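Local coordinates for putative uncharacterized protein (Leishmania major, PDB 3M3I), which is of unknown function but belongs to the DUF985 family of the cupin superfamily, whose members probably share a beta-barrel fold, at residues L92-D103 / K127-V136. Numbering follows the deposited sequence.
Sequences LQLHVILKDPQD and KYQVYRRVLV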
loop_
_atom_site.group_PDB
_atom_site.type_symbol
_atom_site.label_atom_id
_atom_site.label_comp_id
_atom_site.label_asym_id
_atom_site.label_seq_id
_atom_site.Cartn_x
_atom_site.Cartn_y
_atom_site.Cartn_z
ATOM N N LEU A 92 -13.055 -0.673 6.670
ATOM C CA LEU A 92 -12.676 -1.978 7.166
ATOM C C LEU A 92 -12.317 -1.815 8.646
ATOM O O LEU A 92 -11.440 -1.010 8.994
ATOM C CB LEU A 92 -11.456 -2.461 6.387
ATOM C CG LEU A 92 -11.138 -3.950 6.340
ATOM C CD1 LEU A 92 -11.764 -4.581 5.111
ATOM C CD2 LEU A 92 -9.641 -4.135 6.301
ATOM N N GLN A 93 -12.993 -2.553 9.518
ATOM C CA GLN A 93 -12.672 -2.510 10.930
ATOM C C GLN A 93 -11.640 -3.573 11.236
ATOM O O GLN A 93 -11.886 -4.768 11.053
ATOM C CB GLN A 93 -13.910 -2.700 11.795
ATOM C CG GLN A 93 -13.631 -2.439 13.256
ATOM C CD GLN A 93 -14.849 -2.558 14.131
ATOM O OE1 GLN A 93 -15.954 -2.231 13.726
ATOM N NE2 GLN A 93 -14.645 -3.010 15.352
ATOM N N LEU A 94 -10.476 -3.112 11.676
ATOM C CA LEU A 94 -9.366 -3.960 12.028
ATOM C C LEU A 94 -9.416 -4.148 13.534
ATOM O O LEU A 94 -9.557 -3.176 14.281
ATOM C CB LEU A 94 -8.037 -3.307 11.641
ATOM C CG LEU A 94 -7.509 -3.522 10.234
ATOM C CD1 LEU A 94 -6.372 -2.558 9.947
ATOM C CD2 LEU A 94 -7.029 -4.965 10.114
ATOM N N HIS A 95 -9.294 -5.394 13.966
ATOM C CA HIS A 95 -9.309 -5.754 15.373
ATOM C C HIS A 95 -7.906 -6.207 15.717
ATOM O O HIS A 95 -7.538 -7.332 15.394
ATOM C CB HIS A 95 -10.306 -6.895 15.614
ATOM C CG HIS A 95 -11.710 -6.572 15.199
ATOM N ND1 HIS A 95 -12.761 -6.530 16.089
ATOM C CD2 HIS A 95 -12.234 -6.285 13.984
ATOM C CE1 HIS A 95 -13.870 -6.233 15.439
ATOM N NE2 HIS A 95 -13.574 -6.070 14.162
ATOM N N VAL A 96 -7.129 -5.358 16.368
ATOM C CA VAL A 96 -5.700 -5.608 16.570
ATOM C C VAL A 96 -5.364 -5.796 18.054
ATOM O O VAL A 96 -5.502 -4.865 18.839
ATOM C CB VAL A 96 -4.856 -4.427 16.013
ATOM C CG1 VAL A 96 -3.374 -4.702 16.157
ATOM C CG2 VAL A 96 -5.192 -4.157 14.553
ATOM N N ILE A 97 -4.924 -6.990 18.444
ATOM C CA ILE A 97 -4.380 -7.186 19.783
ATOM C C ILE A 97 -2.857 -7.143 19.647
ATOM O O ILE A 97 -2.275 -7.994 18.998
ATOM C CB ILE A 97 -4.810 -8.521 20.424
ATOM C CG1 ILE A 97 -6.325 -8.733 20.316
ATOM C CG2 ILE A 97 -4.364 -8.550 21.880
ATOM C CD1 ILE A 97 -6.764 -10.190 20.424
ATOM N N LEU A 98 -2.217 -6.137 20.229
ATOM C CA LEU A 98 -0.775 -5.953 20.064
ATOM C C LEU A 98 -0.037 -6.838 21.041
ATOM O O LEU A 98 -0.505 -7.024 22.145
ATOM C CB LEU A 98 -0.381 -4.496 20.324
ATOM C CG LEU A 98 -1.106 -3.397 19.552
ATOM C CD1 LEU A 98 -0.758 -2.043 20.173
ATOM C CD2 LEU A 98 -0.743 -3.412 18.068
ATOM N N LYS A 99 1.112 -7.368 20.635
ATOM C CA LYS A 99 1.996 -8.115 21.539
ATOM C C LYS A 99 2.579 -7.193 22.610
ATOM O O LYS A 99 2.667 -7.562 23.769
ATOM C CB LYS A 99 3.129 -8.773 20.752
ATOM C CG LYS A 99 3.893 -9.831 21.508
ATOM C CD LYS A 99 4.826 -10.559 20.556
ATOM C CE LYS A 99 5.453 -11.793 21.183
ATOM N NZ LYS A 99 6.142 -12.648 20.163
ATOM N N ASP A 100 3.013 -6.010 22.192
ATOM C CA ASP A 100 3.233 -4.871 23.097
ATOM C C ASP A 100 2.682 -3.644 22.378
ATOM O O ASP A 100 2.524 -3.677 21.158
ATOM C CB ASP A 100 4.714 -4.645 23.403
ATOM C CG ASP A 100 5.497 -5.928 23.557
ATOM O OD1 ASP A 100 5.750 -6.348 24.710
ATOM O OD2 ASP A 100 5.876 -6.508 22.522
ATOM N N PRO A 101 2.388 -2.552 23.115
ATOM C CA PRO A 101 2.086 -1.249 22.480
ATOM C C PRO A 101 3.067 -0.846 21.349
ATOM O O PRO A 101 3.839 0.100 21.494
ATOM C CB PRO A 101 2.157 -0.284 23.653
ATOM C CG PRO A 101 1.696 -1.112 24.828
ATOM C CD PRO A 101 2.147 -2.526 24.572
ATOM N N GLN A 102 2.979 -1.549 20.214
ATOM C CA GLN A 102 4.018 -1.532 19.174
ATOM C C GLN A 102 3.674 -0.692 17.944
ATOM O O GLN A 102 4.287 -0.851 16.886
ATOM C CB GLN A 102 4.360 -2.977 18.774
ATOM C CG GLN A 102 5.333 -3.609 19.762
ATOM C CD GLN A 102 5.400 -5.112 19.695
ATOM O OE1 GLN A 102 4.484 -5.770 19.216
ATOM N NE2 GLN A 102 6.496 -5.672 20.210
ATOM N N ASP A 103 2.703 0.205 18.102
ATOM C CA ASP A 103 2.350 1.183 17.079
ATOM C C ASP A 103 3.410 2.274 17.002
ATOM O O ASP A 103 3.703 2.780 15.921
ATOM C CB ASP A 103 0.999 1.842 17.399
ATOM C CG ASP A 103 -0.176 0.868 17.357
ATOM O OD1 ASP A 103 -0.033 -0.245 16.814
ATOM O OD2 ASP A 103 -1.260 1.231 17.861
ATOM N N LYS A 127 2.255 -9.958 27.932
ATOM C CA LYS A 127 1.957 -9.627 26.518
ATOM C C LYS A 127 0.464 -9.605 26.181
ATOM O O LYS A 127 -0.373 -10.055 26.964
ATOM C CB LYS A 127 2.643 -10.619 25.571
ATOM C CG LYS A 127 4.118 -10.849 25.825
ATOM C CD LYS A 127 4.930 -9.566 25.710
ATOM C CE LYS A 127 6.426 -9.845 25.726
ATOM N NZ LYS A 127 7.210 -8.641 26.091
ATOM N N TYR A 128 0.158 -9.063 25.005
ATOM C CA TYR A 128 -1.194 -9.053 24.429
ATOM C C TYR A 128 -2.273 -8.352 25.265
ATOM O O TYR A 128 -3.419 -8.797 25.328
ATOM C CB TYR A 128 -1.604 -10.476 24.026
ATOM C CG TYR A 128 -0.748 -10.997 22.886
ATOM C CD1 TYR A 128 -0.919 -10.523 21.597
ATOM C CD2 TYR A 128 0.254 -11.925 23.104
ATOM C CE1 TYR A 128 -0.136 -10.968 20.565
ATOM C CE2 TYR A 128 1.040 -12.371 22.069
ATOM C CZ TYR A 128 0.838 -11.885 20.803
ATOM O OH TYR A 128 1.616 -12.328 19.767
ATOM N N GLN A 129 -1.912 -7.220 25.854
ATOM C CA GLN A 129 -2.831 -6.499 26.740
ATOM C C GLN A 129 -3.659 -5.422 26.066
ATOM O O GLN A 129 -4.739 -5.101 26.556
ATOM C CB GLN A 129 -2.072 -5.876 27.907
ATOM C CG GLN A 129 -1.446 -6.894 28.822
ATOM C CD GLN A 129 -1.266 -6.357 30.196
ATOM O OE1 GLN A 129 -2.227 -6.253 30.959
ATOM N NE2 GLN A 129 -0.035 -5.992 30.533
ATOM N N VAL A 130 -3.167 -4.875 24.955
ATOM C CA VAL A 130 -3.785 -3.704 24.333
ATOM C C VAL A 130 -4.605 -4.043 23.086
ATOM O O VAL A 130 -4.058 -4.357 22.037
ATOM C CB VAL A 130 -2.725 -2.617 24.003
ATOM C CG1 VAL A 130 -3.355 -1.439 23.272
ATOM C CG2 VAL A 130 -2.055 -2.129 25.283
ATOM N N TYR A 131 -5.926 -3.947 23.211
ATOM C CA TYR A 131 -6.830 -4.104 22.081
ATOM C C TYR A 131 -7.068 -2.744 21.420
ATOM O O TYR A 131 -7.388 -1.753 22.093
ATOM C CB TYR A 131 -8.156 -4.723 22.541
ATOM C CG TYR A 131 -9.221 -4.823 21.466
ATOM C CD1 TYR A 131 -8.921 -5.266 20.183
ATOM C CD2 TYR A 131 -10.536 -4.497 21.742
ATOM C CE1 TYR A 131 -9.895 -5.354 19.206
ATOM C CE2 TYR A 131 -11.515 -4.587 20.770
ATOM C CZ TYR A 131 -11.186 -5.014 19.504
ATOM O OH TYR A 131 -12.171 -5.101 18.551
ATOM N N ARG A 132 -6.898 -2.702 20.102
ATOM C CA ARG A 132 -7.108 -1.489 19.329
ATOM C C ARG A 132 -8.057 -1.753 18.175
ATOM O O ARG A 132 -7.799 -2.619 17.336
ATOM C CB ARG A 132 -5.774 -0.957 18.810
ATOM C CG ARG A 132 -4.854 -0.478 19.931
ATOM C CD ARG A 132 -4.088 0.762 19.528
ATOM N NE ARG A 132 -3.106 1.182 20.527
ATOM C CZ ARG A 132 -3.390 1.825 21.660
ATOM N NH1 ARG A 132 -4.643 2.118 21.991
ATOM N NH2 ARG A 132 -2.409 2.164 22.484
ATOM N N ARG A 133 -9.162 -1.014 18.160
ATOM C CA ARG A 133 -10.098 -1.021 17.045
ATOM C C ARG A 133 -9.698 0.100 16.090
ATOM O O ARG A 133 -9.623 1.263 16.483
ATOM C CB ARG A 133 -11.532 -0.833 17.557
ATOM C CG ARG A 133 -12.607 -0.648 16.476
ATOM C CD ARG A 133 -13.990 -0.482 17.116
ATOM N NE ARG A 133 -14.987 0.026 16.174
ATOM C CZ ARG A 133 -15.101 1.300 15.793
ATOM N NH1 ARG A 133 -14.275 2.230 16.267
ATOM N NH2 ARG A 133 -16.046 1.649 14.923
ATOM N N VAL A 134 -9.423 -0.257 14.840
ATOM C CA VAL A 134 -9.028 0.713 13.826
ATOM C C VAL A 134 -9.941 0.584 12.616
ATOM O O VAL A 134 -10.184 -0.519 12.135
ATOM C CB VAL A 134 -7.564 0.493 13.411
ATOM C CG1 VAL A 134 -7.145 1.455 12.317
ATOM C CG2 VAL A 134 -6.654 0.632 14.619
ATOM N N LEU A 135 -10.465 1.714 12.144
ATOM C CA LEU A 135 -11.240 1.753 10.905
ATOM C C LEU A 135 -10.329 2.196 9.781
ATOM O O LEU A 135 -9.859 3.299 9.807
ATOM C CB LEU A 135 -12.403 2.731 11.018
ATOM C CG LEU A 135 -13.553 2.330 11.944
ATOM C CD1 LEU A 135 -14.368 3.549 12.350
ATOM C CD2 LEU A 135 -14.427 1.300 11.283
ATOM N N VAL A 136 -10.070 1.326 8.810
ATOM C CA VAL A 136 -9.352 1.691 7.583
ATOM C C VAL A 136 -10.393 2.187 6.591
ATOM O O VAL A 136 -11.278 1.430 6.191
ATOM C CB VAL A 136 -8.592 0.467 6.996
ATOM C CG1 VAL A 136 -8.036 0.771 5.579
ATOM C CG2 VAL A 136 -7.483 0.056 7.935
#
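Strands 92-98 and 130-136 run antiparallel, their axes 4.6 Å apart at closest approach. Leu-92, Leu-94 and Val-96 form hydrogen-bonded pairs with Val-136, Val-134 and Arg-132. In the shortest of these bonds, Leu-94 N lies 2.6 Å from Val-134 O. Beyond the strands, Tyr-128 N still bonds to Lys-99 O, but from above the carbonyl plane.

One face of the ribbon carries Leu-92, Leu-94, Val-134 and Val-136. Leu-94 CD1 meets Val-136 CG2 at 3.5 Å, and Trp-84 and Tyr-86 of strand 81-87 pack against this end. Farther along the same face, Val-130 CG1 sits over the centre of one face of the Arg-132 guanidinium. The NE of Arg-132 makes a salt bridge with Asp-103 OD2 at 3.2 Å, while Asp-103 OD1 pairs with Arg-106.

On the other face, His-95 and Tyr-131 lie side by side. With chi1 at 175°, turning CG away from the backbone N, the Tyr-131 ring leans diagonally across to His-95, its CE1 edge at His-95 CB. A weak, bent bond joins His-95 ND1 to Tyr-131 OH at 2.9 Å; His-95 NE2 bonds to Ser-159.

Past the strand ends, Lys-99 CA makes a CH-pi contact over one face of the Tyr-128 ring, 3.9 Å from its centroid. The Tyr-128 hydroxyl bonds to Gly-153 O. Lys-127 NZ reaches the syn lone pair of Asp-100 OD1 in a salt bridge (3.0 Å).

Strand 155-159 flanks strand 92-98 on its other edge, leaving 130-136 outermost in this chain's five-stranded sheet. The pair thus edges an antiparallel sheet, consistent with the beta barrel expected of a cupin.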